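Local coordinates for protein sulfur oxygenase/reductase (Halothiobacillus neapolitanus, PDB 6QPA) that probably oxidises and reduces elemental sulfur as an iron-dependent sulfur oxygenase/reductase, in a large assembly of 24 chains, at residues Ala179-Glu184 with Gly195-Met199. Residues are numbered along the deposited sequence; the frame is centred on the assembly and turned at random.
Sequences ATETLE and GWMIM
Leu183 sets its CB over one face of the Trp196 indole, the two side chains crossing at a slant. Its CB sits 3.6 Å from the centroid of the five-membered ring of Trp196, only 7° off the ring normal, a well-centred CH-pi contact. CD1 stays on the same side of the ring plane, just beyond the rim, with Leu183 CD1 3.6 Å from Trp196 CE3. In Trp196, chi1 of 58° puts CG between the backbone N and the carbonyl carbon, and the second torsion, close to perpendicular, turns one ring face to Leu183 CB. Glu184 passes the same ring obliquely, Glu184 CG lying 3.9 Å from Trp196 CZ2. An alanine in place of Trp196 would probably leave Leu183 CB without its aromatic face and open a gap between helix and strand.

Two residues along the strand, Ile198 CG1 packs 3.7 Å from Leu183 CD1, so this one leucine methyl touches both strand side chains. Ile198 CD1 lies 3.9 Å from Ala179 CB and 3.4 Å from Thr180 OG1, its two partners about at right angles. The Thr180 hydroxyl bonds to the carbonyl O of Glu176, one turn back.

Helix 172-189 packs on the curved antiparallel sheet, nearly antiparallel to strand 193-204 (173° between the short segments). This helix and following strand are consistent with the dimeric alpha-beta barrel family; the packing is structural, away from the iron site. Strand 193-204 is hydrogen-bonded to strand 251-259, whose Val255 and Ile257 also touch Leu183, along one edge and to strand 110-125 along the other. Helix 276-287 packs against Thr182.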
ATOM      1  N   ALA A 179      50.062  36.207  26.723  1.00 36.22           N
ATOM      2  CA  ALA A 179      49.564  34.906  26.283  1.00 36.07           C
ATOM      3  C   ALA A 179      50.198  33.782  27.090  1.00 32.77           C
ATOM      4  O   ALA A 179      49.513  32.835  27.505  1.00 31.60           O
ATOM      5  CB  ALA A 179      49.843  34.706  24.788  1.00 30.45           C
ATOM      6  N   THR A 180      51.507  33.887  27.336  1.00 28.87           N
ATOM      7  CA  THR A 180      52.185  32.905  28.167  1.00 29.08           C
ATOM      8  C   THR A 180      51.544  32.824  29.541  1.00 32.61           C
ATOM      9  O   THR A 180      51.257  31.730  30.037  1.00 36.35           O
ATOM     10  CB  THR A 180      53.662  33.257  28.296  1.00 32.62           C
ATOM     11  OG1 THR A 180      54.304  33.134  27.022  1.00 37.56           O
ATOM     12  CG2 THR A 180      54.346  32.367  29.322  1.00 27.18           C
ATOM     13  N   GLU A 181      51.307  33.974  30.178  1.00 30.07           N
ATOM     14  CA  GLU A 181      50.711  33.935  31.512  1.00 27.99           C
ATOM     15  C   GLU A 181      49.304  33.345  31.477  1.00 29.32           C
ATOM     16  O   GLU A 181      48.939  32.547  32.345  1.00 40.40           O
ATOM     17  CB  GLU A 181      50.712  35.341  32.137  1.00 28.15           C
ATOM     18  CG  GLU A 181      50.261  35.306  33.597  1.00 40.73           C
ATOM     19  CD  GLU A 181      50.288  36.665  34.305  1.00 51.20           C
ATOM     20  OE1 GLU A 181      50.679  37.690  33.687  1.00 53.99           O
ATOM     21  OE2 GLU A 181      49.908  36.687  35.498  1.00 50.04           O
ATOM     22  N   THR A 182      48.512  33.705  30.457  1.00 32.22           N
ATOM     23  CA  THR A 182      47.166  33.153  30.307  1.00 34.75           C
ATOM     24  C   THR A 182      47.206  31.632  30.206  1.00 38.82           C
ATOM     25  O   THR A 182      46.452  30.925  30.891  1.00 37.03           O
ATOM     26  CB  THR A 182      46.498  33.719  29.046  1.00 32.38           C
ATOM     27  OG1 THR A 182      46.447  35.143  29.106  1.00 30.54           O
ATOM     28  CG2 THR A 182      45.045  33.176  28.911  1.00 31.34           C
ATOM     29  N   LEU A 183      48.080  31.116  29.335  1.00 36.68           N
ATOM     30  CA  LEU A 183      48.114  29.687  29.033  1.00 34.22           C
ATOM     31  C   LEU A 183      48.645  28.873  30.206  1.00 37.03           C
ATOM     32  O   LEU A 183      48.166  27.763  30.471  1.00 28.71           O
ATOM     33  CB  LEU A 183      48.957  29.459  27.773  1.00 31.01           C
ATOM     34  CG  LEU A 183      48.304  29.988  26.497  1.00 26.08           C
ATOM     35  CD1 LEU A 183      49.296  30.132  25.351  1.00 25.99           C
ATOM     36  CD2 LEU A 183      47.116  29.053  26.110  1.00 25.84           C
ATOM     37  N   GLU A 184      49.631  29.414  30.922  1.00 33.54           N
ATOM     38  CA  GLU A 184      50.138  28.746  32.111  1.00 37.38           C
ATOM     39  C   GLU A 184      49.072  28.662  33.195  1.00 39.37           C
ATOM     40  O   GLU A 184      48.996  27.663  33.922  1.00 38.60           O
ATOM     41  CB  GLU A 184      51.370  29.487  32.623  1.00 33.57           C
ATOM     42  CG  GLU A 184      52.564  29.284  31.715  1.00 40.03           C
ATOM     43  CD  GLU A 184      53.804  30.033  32.175  1.00 44.94           C
ATOM     44  OE1 GLU A 184      53.667  31.000  32.950  1.00 46.16           O
ATOM     45  OE2 GLU A 184      54.916  29.645  31.760  1.00 48.50           O
ATOM     46  N   GLY A 195      47.819  20.833  26.645  1.00 27.44           N
ATOM     47  CA  GLY A 195      49.073  21.505  26.347  1.00 29.29           C
ATOM     48  C   GLY A 195      48.849  22.716  25.473  1.00 25.20           C
ATOM     49  O   GLY A 195      47.730  23.012  25.056  1.00 31.30           O
ATOM     50  N   TRP A 196      49.939  23.433  25.201  1.00 30.93           N
ATOM     51  CA  TRP A 196      49.794  24.644  24.412  1.00 28.77           C
ATOM     52  C   TRP A 196      51.114  25.021  23.758  1.00 27.15           C
ATOM     53  O   TRP A 196      52.193  24.583  24.161  1.00 25.95           O
ATOM     54  CB  TRP A 196      49.267  25.808  25.264  1.00 26.24           C
ATOM     55  CG  TRP A 196      50.132  26.144  26.446  1.00 28.16           C
ATOM     56  CD1 TRP A 196      49.982  25.706  27.736  1.00 27.36           C
ATOM     57  CD2 TRP A 196      51.290  26.995  26.442  1.00 27.24           C
ATOM     58  NE1 TRP A 196      50.972  26.245  28.540  1.00 28.96           N
ATOM     59  CE2 TRP A 196      51.782  27.042  27.767  1.00 30.20           C
ATOM     60  CE3 TRP A 196      51.941  27.741  25.448  1.00 29.07           C
ATOM     61  CZ2 TRP A 196      52.907  27.795  28.122  1.00 35.25           C
ATOM     62  CZ3 TRP A 196      53.072  28.488  25.802  1.00 34.99           C
ATOM     63  CH2 TRP A 196      53.541  28.510  27.130  1.00 30.82           C
ATOM     64  N   MET A 197      51.007  25.928  22.796  1.00 26.30           N
ATOM     65  CA  MET A 197      52.150  26.413  22.037  1.00 28.09           C
ATOM     66  C   MET A 197      51.784  27.778  21.469  1.00 28.72           C
ATOM     67  O   MET A 197      50.656  27.976  21.010  1.00 31.83           O
ATOM     68  CB  MET A 197      52.503  25.392  20.934  1.00 32.84           C
ATOM     69  CG  MET A 197      53.541  25.754  19.934  1.00 42.88           C
ATOM     70  SD  MET A 197      54.024  24.279  18.970  1.00 42.54           S
ATOM     71  CE  MET A 197      52.480  23.859  18.147  1.00 32.45           C
ATOM     72  N   ILE A 198      52.714  28.729  21.554  1.00 31.33           N
ATOM     73  CA  ILE A 198      52.546  30.054  20.966  1.00 27.37           C
ATOM     74  C   ILE A 198      53.393  30.115  19.702  1.00 25.95           C
ATOM     75  O   ILE A 198      54.615  29.951  19.761  1.00 28.17           O
ATOM     76  CB  ILE A 198      52.963  31.162  21.941  1.00 28.30           C
ATOM     77  CG1 ILE A 198      52.064  31.152  23.181  1.00 30.50           C
ATOM     78  CG2 ILE A 198      52.939  32.525  21.218  1.00 28.23           C
ATOM     79  CD1 ILE A 198      52.593  31.992  24.316  1.00 28.67           C
ATOM     80  N   MET A 199      52.762  30.375  18.565  1.00 28.40           N
ATOM     81  CA  MET A 199      53.451  30.356  17.278  1.00 26.39           C
ATOM     82  C   MET A 199      53.338  31.722  16.631  1.00 33.25           C
ATOM     83  O   MET A 199      52.226  32.248  16.489  1.00 29.38           O
ATOM     84  CB  MET A 199      52.855  29.296  16.362  1.00 24.47           C
ATOM     85  CG  MET A 199      52.944  27.890  16.903  1.00 42.70           C
ATOM     86  SD  MET A 199      52.287  26.641  15.749  1.00 39.22           S
ATOM     87  CE  MET A 199      50.555  27.047  15.790  1.00 25.61           C
TER